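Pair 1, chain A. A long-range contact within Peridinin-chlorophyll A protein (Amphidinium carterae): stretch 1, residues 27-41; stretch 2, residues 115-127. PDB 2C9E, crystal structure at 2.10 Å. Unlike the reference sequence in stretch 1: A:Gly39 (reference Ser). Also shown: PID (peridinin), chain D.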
# COMPACT_ATOMS: atom_id res chain seq x y z
N SER A 27 11.74 12.79 -1.47
CA SER A 27 12.58 12.65 -0.30
C SER A 27 13.47 11.39 -0.36
O SER A 27 13.61 10.74 -1.38
CB SER A 27 11.69 12.57 0.95
OG SER A 27 10.87 11.41 0.86
N ALA A 28 14.09 11.08 0.75
CA ALA A 28 14.92 9.92 0.82
C ALA A 28 13.98 8.70 0.75
O ALA A 28 14.37 7.62 0.29
CB ALA A 28 15.71 9.95 2.13
N ILE A 29 12.72 8.88 1.18
CA ILE A 29 11.76 7.79 1.13
C ILE A 29 11.35 7.50 -0.31
O ILE A 29 11.36 6.35 -0.73
CB ILE A 29 10.51 8.14 1.96
CG1 ILE A 29 10.90 8.20 3.42
CG2 ILE A 29 9.40 7.14 1.77
CD1 ILE A 29 10.81 6.87 4.10
N ALA A 30 11.00 8.53 -1.08
CA ALA A 30 10.58 8.35 -2.47
C ALA A 30 11.66 7.58 -3.23
O ALA A 30 11.37 6.68 -4.01
CB ALA A 30 10.32 9.73 -3.14
N LYS A 31 12.91 7.96 -3.00
CA LYS A 31 14.04 7.33 -3.71
C LYS A 31 14.31 5.95 -3.16
O LYS A 31 14.69 5.05 -3.93
CB LYS A 31 15.33 8.18 -3.62
CG LYS A 31 15.12 9.55 -4.21
CD LYS A 31 16.27 10.51 -3.94
CE LYS A 31 16.08 11.76 -4.77
NZ LYS A 31 17.37 12.47 -4.80
N TYR A 32 14.14 5.75 -1.85
CA TYR A 32 14.35 4.41 -1.33
C TYR A 32 13.32 3.42 -1.92
O TYR A 32 13.69 2.34 -2.35
CB TYR A 32 14.26 4.38 0.18
CG TYR A 32 14.11 3.01 0.74
CD1 TYR A 32 15.24 2.21 0.97
CD2 TYR A 32 12.84 2.46 0.98
CE1 TYR A 32 15.11 0.90 1.43
CE2 TYR A 32 12.70 1.12 1.44
CZ TYR A 32 13.84 0.34 1.67
OH TYR A 32 13.74 -0.97 2.15
N ILE A 33 12.03 3.78 -1.94
CA ILE A 33 11.02 2.86 -2.48
C ILE A 33 11.28 2.57 -3.96
O ILE A 33 11.24 1.42 -4.39
CB ILE A 33 9.60 3.40 -2.32
CG1 ILE A 33 9.29 3.64 -0.85
CG2 ILE A 33 8.61 2.41 -2.93
CD1 ILE A 33 8.05 4.43 -0.57
N ALA A 34 11.60 3.63 -4.71
CA ALA A 34 11.91 3.54 -6.13
C ALA A 34 13.04 2.58 -6.41
O ALA A 34 12.96 1.84 -7.39
CB ALA A 34 12.29 4.89 -6.65
N ASP A 35 14.10 2.60 -5.59
CA ASP A 35 15.23 1.72 -5.85
C ASP A 35 15.38 0.52 -4.94
O ASP A 35 16.31 -0.27 -5.14
CB ASP A 35 16.57 2.47 -5.78
CG ASP A 35 16.64 3.69 -6.70
OD1 ASP A 35 16.00 3.72 -7.80
OD2 ASP A 35 17.37 4.63 -6.31
N ALA A 36 14.50 0.35 -3.96
CA ALA A 36 14.68 -0.75 -3.02
C ALA A 36 14.91 -2.16 -3.61
O ALA A 36 15.77 -2.88 -3.14
CB ALA A 36 13.54 -0.79 -2.08
N SER A 37 14.16 -2.56 -4.61
CA SER A 37 14.38 -3.89 -5.13
C SER A 37 15.62 -4.00 -6.01
O SER A 37 16.11 -5.09 -6.24
CB SER A 37 13.12 -4.41 -5.84
OG SER A 37 12.93 -3.75 -7.04
N ALA A 38 16.16 -2.88 -6.49
CA ALA A 38 17.37 -2.89 -7.32
C ALA A 38 18.49 -3.65 -6.64
O ALA A 38 19.18 -4.45 -7.27
CB ALA A 38 17.83 -1.48 -7.58
N GLY A 39 18.67 -3.39 -5.35
CA GLY A 39 19.68 -4.10 -4.60
C GLY A 39 19.34 -5.59 -4.48
O GLY A 39 19.96 -6.43 -5.15
N ASN A 40 18.37 -5.93 -3.62
CA ASN A 40 17.99 -7.33 -3.44
C ASN A 40 16.50 -7.47 -3.78
O ASN A 40 15.66 -7.30 -2.95
CB ASN A 40 18.25 -7.78 -1.98
CG ASN A 40 18.35 -9.33 -1.81
OD1 ASN A 40 17.69 -10.12 -2.51
ND2 ASN A 40 19.18 -9.77 -0.85
N PRO A 41 16.19 -7.81 -5.03
CA PRO A 41 14.80 -7.97 -5.47
C PRO A 41 14.05 -9.05 -4.72
O PRO A 41 12.88 -8.90 -4.42
CB PRO A 41 14.94 -8.31 -6.96
CG PRO A 41 16.27 -9.02 -7.00
CD PRO A 41 17.11 -8.09 -6.15
N ALA A 115 12.74 -6.54 7.67
CA ALA A 115 12.38 -7.22 6.45
C ALA A 115 12.75 -6.55 5.13
O ALA A 115 13.18 -7.22 4.18
CB ALA A 115 10.90 -7.54 6.48
N PHE A 116 12.62 -5.24 5.03
CA PHE A 116 12.94 -4.56 3.77
C PHE A 116 14.43 -4.30 3.55
O PHE A 116 15.14 -3.99 4.47
CB PHE A 116 12.16 -3.22 3.67
CG PHE A 116 10.71 -3.41 3.33
CD1 PHE A 116 9.76 -3.59 4.34
CD2 PHE A 116 10.32 -3.56 2.00
CE1 PHE A 116 8.44 -3.92 4.02
CE2 PHE A 116 9.02 -3.89 1.67
CZ PHE A 116 8.07 -4.08 2.66
N PRO A 117 14.92 -4.47 2.32
CA PRO A 117 16.36 -4.24 2.08
C PRO A 117 16.89 -2.84 2.32
O PRO A 117 16.28 -1.83 1.92
CB PRO A 117 16.55 -4.64 0.62
CG PRO A 117 15.18 -4.48 0.03
CD PRO A 117 14.32 -5.10 1.14
N GLU A 118 18.02 -2.80 3.00
CA GLU A 118 18.73 -1.56 3.30
C GLU A 118 17.89 -0.48 3.97
O GLU A 118 18.04 0.72 3.69
CB GLU A 118 19.34 -1.02 2.03
CG GLU A 118 20.82 -0.91 2.14
CD GLU A 118 21.55 -2.03 1.39
OE1 GLU A 118 21.68 -1.91 0.14
OE2 GLU A 118 21.97 -3.01 2.06
N SER A 119 17.00 -0.89 4.85
CA SER A 119 16.18 0.10 5.53
C SER A 119 17.05 0.88 6.53
O SER A 119 16.64 1.94 7.00
CB SER A 119 15.01 -0.59 6.22
OG SER A 119 15.50 -1.30 7.33
N ARG A 120 18.26 0.38 6.82
CA ARG A 120 19.20 1.07 7.73
C ARG A 120 19.86 2.32 7.12
O ARG A 120 20.08 3.32 7.81
CB ARG A 120 20.33 0.13 8.15
CG ARG A 120 21.44 0.79 8.97
CD ARG A 120 22.12 -0.26 9.82
NE ARG A 120 23.57 -0.37 9.63
CZ ARG A 120 24.48 0.22 10.40
NH1 ARG A 120 24.11 0.99 11.44
NH2 ARG A 120 25.77 0.01 10.17
N GLU A 121 20.20 2.26 5.85
CA GLU A 121 20.80 3.41 5.18
C GLU A 121 19.70 4.48 5.04
O GLU A 121 19.98 5.66 5.04
CB GLU A 121 21.31 2.99 3.80
CG GLU A 121 22.60 2.16 3.76
CD GLU A 121 22.64 0.88 4.66
OE1 GLU A 121 21.62 0.10 4.73
OE2 GLU A 121 23.73 0.66 5.28
N LEU A 122 18.45 4.07 4.91
CA LEU A 122 17.39 5.05 4.78
C LEU A 122 17.20 5.73 6.11
O LEU A 122 17.11 6.94 6.19
CB LEU A 122 16.08 4.38 4.37
CG LEU A 122 14.84 5.22 4.64
CD1 LEU A 122 14.87 6.51 3.80
CD2 LEU A 122 13.59 4.37 4.35
N GLN A 123 17.10 4.94 7.16
CA GLN A 123 16.90 5.53 8.46
C GLN A 123 18.04 6.53 8.78
O GLN A 123 17.80 7.64 9.28
CB GLN A 123 16.77 4.44 9.52
CG GLN A 123 16.44 5.01 10.85
CD GLN A 123 15.80 4.01 11.73
OE1 GLN A 123 14.90 3.28 11.31
NE2 GLN A 123 16.25 3.95 12.99
N GLY A 124 19.28 6.15 8.47
CA GLY A 124 20.36 7.09 8.70
C GLY A 124 20.16 8.39 7.90
O GLY A 124 20.43 9.46 8.41
N LYS A 125 19.70 8.32 6.66
CA LYS A 125 19.47 9.54 5.90
C LYS A 125 18.35 10.36 6.50
O LYS A 125 18.39 11.59 6.44
CB LYS A 125 19.08 9.28 4.43
CG LYS A 125 20.10 8.54 3.54
CD LYS A 125 19.64 8.51 2.06
CE LYS A 125 20.70 7.92 1.04
NZ LYS A 125 20.88 6.41 1.05
N LEU A 126 17.32 9.71 7.05
CA LEU A 126 16.19 10.45 7.60
C LEU A 126 16.66 11.21 8.88
O LEU A 126 16.33 12.40 9.12
CB LEU A 126 15.01 9.48 7.88
CG LEU A 126 14.27 8.87 6.64
CD1 LEU A 126 13.35 7.73 7.03
CD2 LEU A 126 13.43 9.92 5.94
N PHE A 127 17.44 10.52 9.69
CA PHE A 127 17.98 11.13 10.89
C PHE A 127 18.85 12.34 10.50
O PHE A 127 18.71 13.42 11.07
CB PHE A 127 18.83 10.12 11.66
CG PHE A 127 19.42 10.66 12.94
CD1 PHE A 127 18.62 11.19 13.92
CD2 PHE A 127 20.79 10.48 13.22
CE1 PHE A 127 19.15 11.54 15.19
CE2 PHE A 127 21.33 10.83 14.47
CZ PHE A 127 20.50 11.35 15.45
C1 PID D . 18.89 6.78 14.18
C2 PID D . 20.15 6.64 15.04
C3 PID D . 19.74 6.34 16.48
C4 PID D . 18.91 7.52 17.01
C5 PID D . 17.55 7.66 16.31
C6 PID D . 17.61 7.37 14.80
C7 PID D . 16.68 8.06 14.02
C8 PID D . 15.58 7.51 13.36
C9 PID D . 14.66 8.24 12.60
C10 PID D . 14.65 9.61 12.35
C11 PID D . 13.62 7.71 11.94
C12 PID D . 13.00 8.67 11.26
C13 PID D . 12.01 8.43 10.30
C14 PID D . 11.34 9.35 9.49
C15 PID D . 10.44 8.87 8.54
C16 PID D . 9.76 9.64 7.59
C17 PID D . 8.95 9.03 6.64
C18 PID D . 8.34 9.70 5.58
C19 PID D . 7.58 9.03 4.61
C20 PID D . 7.07 9.70 3.50
C21 PID D . 6.35 9.14 2.44
C22 PID D . 5.98 9.94 1.35
C23 PID D . 5.33 9.57 0.28
C24 PID D . 4.77 9.23 -0.86
C25 PID D . 3.25 9.30 -1.09
C26 PID D . 2.75 8.21 -2.06
C27 PID D . 3.57 8.11 -3.34
C28 PID D . 5.02 7.78 -2.94
C29 PID D . 5.66 8.86 -2.06
C30 PID D . 3.21 6.98 -5.42
C31 PID D . 2.37 6.02 -6.27
CM1 PID D . 19.17 6.97 12.69
CM2 PID D . 17.07 9.09 16.58
CM3 PID D . 16.56 6.69 16.97
CM4 PID D . 11.63 10.85 9.60
CM5 PID D . 5.90 7.68 2.50
CM6 PID D . 2.48 9.13 0.22
CM7 PID D . 2.93 10.67 -1.68
CM8 PID D . 7.02 8.34 -1.61
O1 PID D . 17.78 5.96 14.53
O2 PID D . 20.92 6.22 17.28
O3 PID D . 15.38 10.46 12.86
O4 PID D . 13.61 9.88 11.51
O5 PID D . 5.84 10.03 -2.85
O6 PID D . 2.94 7.06 -4.09
O7 PID D . 4.05 7.69 -5.97

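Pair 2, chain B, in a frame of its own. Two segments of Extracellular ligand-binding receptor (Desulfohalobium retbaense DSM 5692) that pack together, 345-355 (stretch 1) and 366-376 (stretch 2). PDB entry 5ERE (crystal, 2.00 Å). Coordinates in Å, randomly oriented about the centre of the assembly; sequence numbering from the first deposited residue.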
# COMPACT_ATOMS: atom_id res chain seq x y z
N ARG B 345 13.95 26.03 5.09
CA ARG B 345 14.81 26.32 6.25
C ARG B 345 16.30 26.11 5.96
O ARG B 345 17.17 26.90 6.41
CB ARG B 345 14.43 25.44 7.42
CG ARG B 345 13.45 26.05 8.37
CD ARG B 345 13.39 25.22 9.63
NE ARG B 345 12.45 24.11 9.50
CZ ARG B 345 12.78 22.85 9.22
NH1 ARG B 345 14.06 22.48 9.05
NH2 ARG B 345 11.82 21.93 9.12
N SER B 346 16.63 25.04 5.25
CA SER B 346 18.05 24.74 5.00
C SER B 346 18.64 25.79 4.07
O SER B 346 19.76 26.20 4.23
CB SER B 346 18.23 23.35 4.40
OG SER B 346 17.73 23.31 3.05
N VAL B 347 17.87 26.20 3.07
CA VAL B 347 18.35 27.20 2.12
C VAL B 347 18.42 28.58 2.77
O VAL B 347 19.32 29.36 2.47
CB VAL B 347 17.43 27.27 0.84
CG1 VAL B 347 17.87 28.33 -0.10
CG2 VAL B 347 17.46 25.94 0.12
N ALA B 348 17.48 28.89 3.65
CA ALA B 348 17.52 30.16 4.36
C ALA B 348 18.77 30.22 5.23
O ALA B 348 19.47 31.23 5.27
CB ALA B 348 16.28 30.35 5.19
N ALA B 349 19.05 29.13 5.94
CA ALA B 349 20.27 29.03 6.75
C ALA B 349 21.51 29.19 5.88
O ALA B 349 22.47 29.84 6.28
CB ALA B 349 20.33 27.70 7.49
N ALA B 350 21.49 28.59 4.68
CA ALA B 350 22.68 28.66 3.84
C ALA B 350 22.90 30.08 3.36
O ALA B 350 24.05 30.53 3.24
CB ALA B 350 22.59 27.66 2.66
N ALA B 351 21.82 30.82 3.15
CA ALA B 351 21.97 32.19 2.69
C ALA B 351 22.59 33.03 3.79
O ALA B 351 23.38 33.92 3.52
CB ALA B 351 20.64 32.76 2.25
N GLU B 352 22.22 32.74 5.03
CA GLU B 352 22.73 33.48 6.17
C GLU B 352 24.23 33.30 6.20
O GLU B 352 24.97 34.26 6.34
CB GLU B 352 22.09 33.01 7.48
N GLN B 353 24.68 32.07 6.01
CA GLN B 353 26.10 31.74 6.03
C GLN B 353 26.87 32.37 4.85
O GLN B 353 28.00 32.81 5.01
CB GLN B 353 26.30 30.23 6.01
CG GLN B 353 25.82 29.50 7.23
CD GLN B 353 25.78 27.99 7.01
OE1 GLN B 353 26.76 27.39 6.58
NE2 GLN B 353 24.62 27.39 7.25
N LEU B 354 26.26 32.43 3.67
CA LEU B 354 26.98 32.91 2.50
C LEU B 354 27.23 34.42 2.57
O LEU B 354 27.99 34.98 1.77
CB LEU B 354 26.24 32.55 1.23
CG LEU B 354 26.30 31.07 0.86
CD1 LEU B 354 25.08 30.75 -0.02
CD2 LEU B 354 27.63 30.73 0.16
N SER B 355 26.60 35.06 3.56
CA SER B 355 26.74 36.50 3.76
C SER B 355 28.19 36.95 3.99
O SER B 355 28.59 38.00 3.48
CB SER B 355 25.88 36.93 4.95
OG SER B 355 26.01 38.32 5.17
N ALA B 366 31.78 24.88 0.46
CA ALA B 366 31.54 24.05 1.64
C ALA B 366 30.11 24.18 2.16
O ALA B 366 29.51 23.22 2.64
CB ALA B 366 32.54 24.43 2.77
N ILE B 367 29.61 25.40 2.12
CA ILE B 367 28.21 25.67 2.46
C ILE B 367 27.34 24.87 1.48
O ILE B 367 26.43 24.15 1.90
CB ILE B 367 27.96 27.18 2.43
CG1 ILE B 367 28.72 27.81 3.61
CG2 ILE B 367 26.47 27.51 2.49
CD1 ILE B 367 28.89 29.33 3.55
N LEU B 368 27.67 24.94 0.20
CA LEU B 368 26.92 24.24 -0.84
C LEU B 368 26.97 22.73 -0.66
O LEU B 368 25.94 22.06 -0.76
CB LEU B 368 27.43 24.62 -2.24
CG LEU B 368 27.01 26.01 -2.78
CD1 LEU B 368 27.54 26.22 -4.18
CD2 LEU B 368 25.47 26.24 -2.76
N GLU B 369 28.15 22.19 -0.35
CA GLU B 369 28.29 20.76 -0.20
C GLU B 369 27.45 20.23 0.93
O GLU B 369 26.92 19.13 0.85
CB GLU B 369 29.77 20.41 0.05
CG GLU B 369 30.61 20.62 -1.17
CD GLU B 369 30.47 19.51 -2.15
OE1 GLU B 369 29.77 18.55 -1.79
OE2 GLU B 369 31.09 19.55 -3.23
N THR B 370 27.41 20.97 2.02
CA THR B 370 26.60 20.62 3.19
C THR B 370 25.07 20.76 2.85
O THR B 370 24.27 19.88 3.12
CB THR B 370 26.97 21.52 4.38
OG1 THR B 370 28.33 21.26 4.77
CG2 THR B 370 26.06 21.30 5.59
N LEU B 371 24.70 21.87 2.24
CA LEU B 371 23.29 22.12 1.85
C LEU B 371 22.71 20.95 1.03
O LEU B 371 21.59 20.49 1.25
CB LEU B 371 23.19 23.42 1.06
CG LEU B 371 21.77 23.80 0.59
CD1 LEU B 371 20.83 24.04 1.76
CD2 LEU B 371 21.87 25.01 -0.27
N PHE B 372 23.52 20.44 0.12
CA PHE B 372 23.12 19.30 -0.67
C PHE B 372 22.91 18.04 0.20
O PHE B 372 21.89 17.32 0.03
CB PHE B 372 24.15 19.10 -1.78
CG PHE B 372 23.85 17.94 -2.65
CD1 PHE B 372 22.84 18.01 -3.59
CD2 PHE B 372 24.58 16.77 -2.54
CE1 PHE B 372 22.53 16.92 -4.34
CE2 PHE B 372 24.29 15.67 -3.34
CZ PHE B 372 23.28 15.74 -4.23
N ASN B 373 23.79 17.78 1.16
CA ASN B 373 23.61 16.65 2.06
C ASN B 373 22.35 16.80 2.93
O ASN B 373 21.75 15.80 3.33
CB ASN B 373 24.84 16.47 2.98
CG ASN B 373 25.97 15.72 2.33
OD1 ASN B 373 25.92 15.38 1.14
ND2 ASN B 373 27.02 15.48 3.09
N GLU B 374 21.99 18.04 3.24
CA GLU B 374 20.80 18.37 4.04
C GLU B 374 19.50 18.21 3.26
O GLU B 374 18.41 18.24 3.83
CB GLU B 374 20.89 19.81 4.56
CG GLU B 374 21.86 19.93 5.79
CD GLU B 374 22.15 21.36 6.21
OE1 GLU B 374 22.02 22.31 5.39
OE2 GLU B 374 22.52 21.55 7.39
N ASN B 375 19.61 18.03 1.95
CA ASN B 375 18.42 17.97 1.09
C ASN B 375 18.37 16.68 0.29
O ASN B 375 18.92 16.58 -0.81
CB ASN B 375 18.37 19.20 0.19
CG ASN B 375 17.88 20.43 0.95
OD1 ASN B 375 16.71 20.49 1.28
ND2 ASN B 375 18.78 21.35 1.30
N GLN B 376 17.70 15.69 0.83
CA GLN B 376 17.73 14.41 0.18
C GLN B 376 16.99 14.42 -1.16
O GLN B 376 17.24 13.54 -1.95
CB GLN B 376 17.16 13.33 1.10
CG GLN B 376 15.69 13.16 1.07
CD GLN B 376 15.21 12.14 2.09
OE1 GLN B 376 14.98 12.47 3.26
NE2 GLN B 376 15.06 10.90 1.66
O HOH W 1 21.80 24.88 5.39

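Both pairs set two helices side by side in nearly antiparallel fashion. The angle between the helix directions is 167° in pair 1 and 170° in pair 2. The axes approach to 10.2 Å and 10.0 Å. The central backbone of 14 residues superposes with an RMSD of 0.5 Å.

A leucine that faces the partner helix is closely kept. A:Leu122 matches B:Leu371, and their side-chain centres fall 0.4 Å apart. Both have chi1 t and chi2 p, and both point toward the partner helix. Each sits across from a small residue: A:Ala28 in pair 1, B:Ser346 in pair 2. A:Ala28 CA lies 6.7 Å from A:Leu122 CA, and B:Ser346 CA lies 6.7 Å from B:Leu371 CA. A:Ala28 CB lies 3.9 Å from A:Leu122 CD1, and B:Ser346 OG lies 3.4 Å from B:Leu371 CD1. A:Ile29 and B:Val347 also match. A:Ile29 CD1 reaches A:Leu122 CD2 at 3.7 Å, while the shorter B:Val347 places CG2 4.2 Å from B:Leu371 CD1.

The main difference is at A:Tyr32, which matches B:Ala350. In pair 1 the aromatic ring packs between the two stretches. A:Leu122 CD2 packs over one ring face, 4.2 Å from the centroid. The hydroxyl extends to the turn before the second helix, where A:Tyr32 OH donates a hydrogen bond to A:Pro117 O at 2.7 Å. In pair 2 the alanine is small, and the helix opposite supplies the bulk. B:Ile367 CG2 packs 3.9 Å from B:Ala350 CB, and B:Leu371 CD2 lies 4.0 Å from the same CB. B:Ile367 CD1 also lies 3.9 Å from B:Leu354 CD2. B:Ile367 has no matched residue in pair 1.

The other end differs in chemistry. A:Leu126 matches B:Asn375. A:Leu126 CD2 makes an apolar contact with A:Ile29 CG1 at 4.0 Å. B:Asn375 instead donates from ND2 to B:Ser346 OG, 2.8 Å away. The same ND2 also donates to B:Leu371 O at 2.9 Å, which ties the residue back to the helix it follows.

A:Lys125 matches B:Glu374. The lysine packs its aliphatic part against the alanine, with A:Lys125 CB 4.1 Å from A:Ala28 CB. In pair 2 a water links the helices, donating to B:Ser346 O at 2.7 Å and to B:Glu374 OE1 at 2.6 Å.

Pair 1 also borders peridinin. A:Gln123 NE2 donates to PID O1 at 3.0 Å, and A:Leu126 CD1 lies 3.5 Å from PID C15. The buried area is 505 Å² in pair 1 and 398 Å² in pair 2.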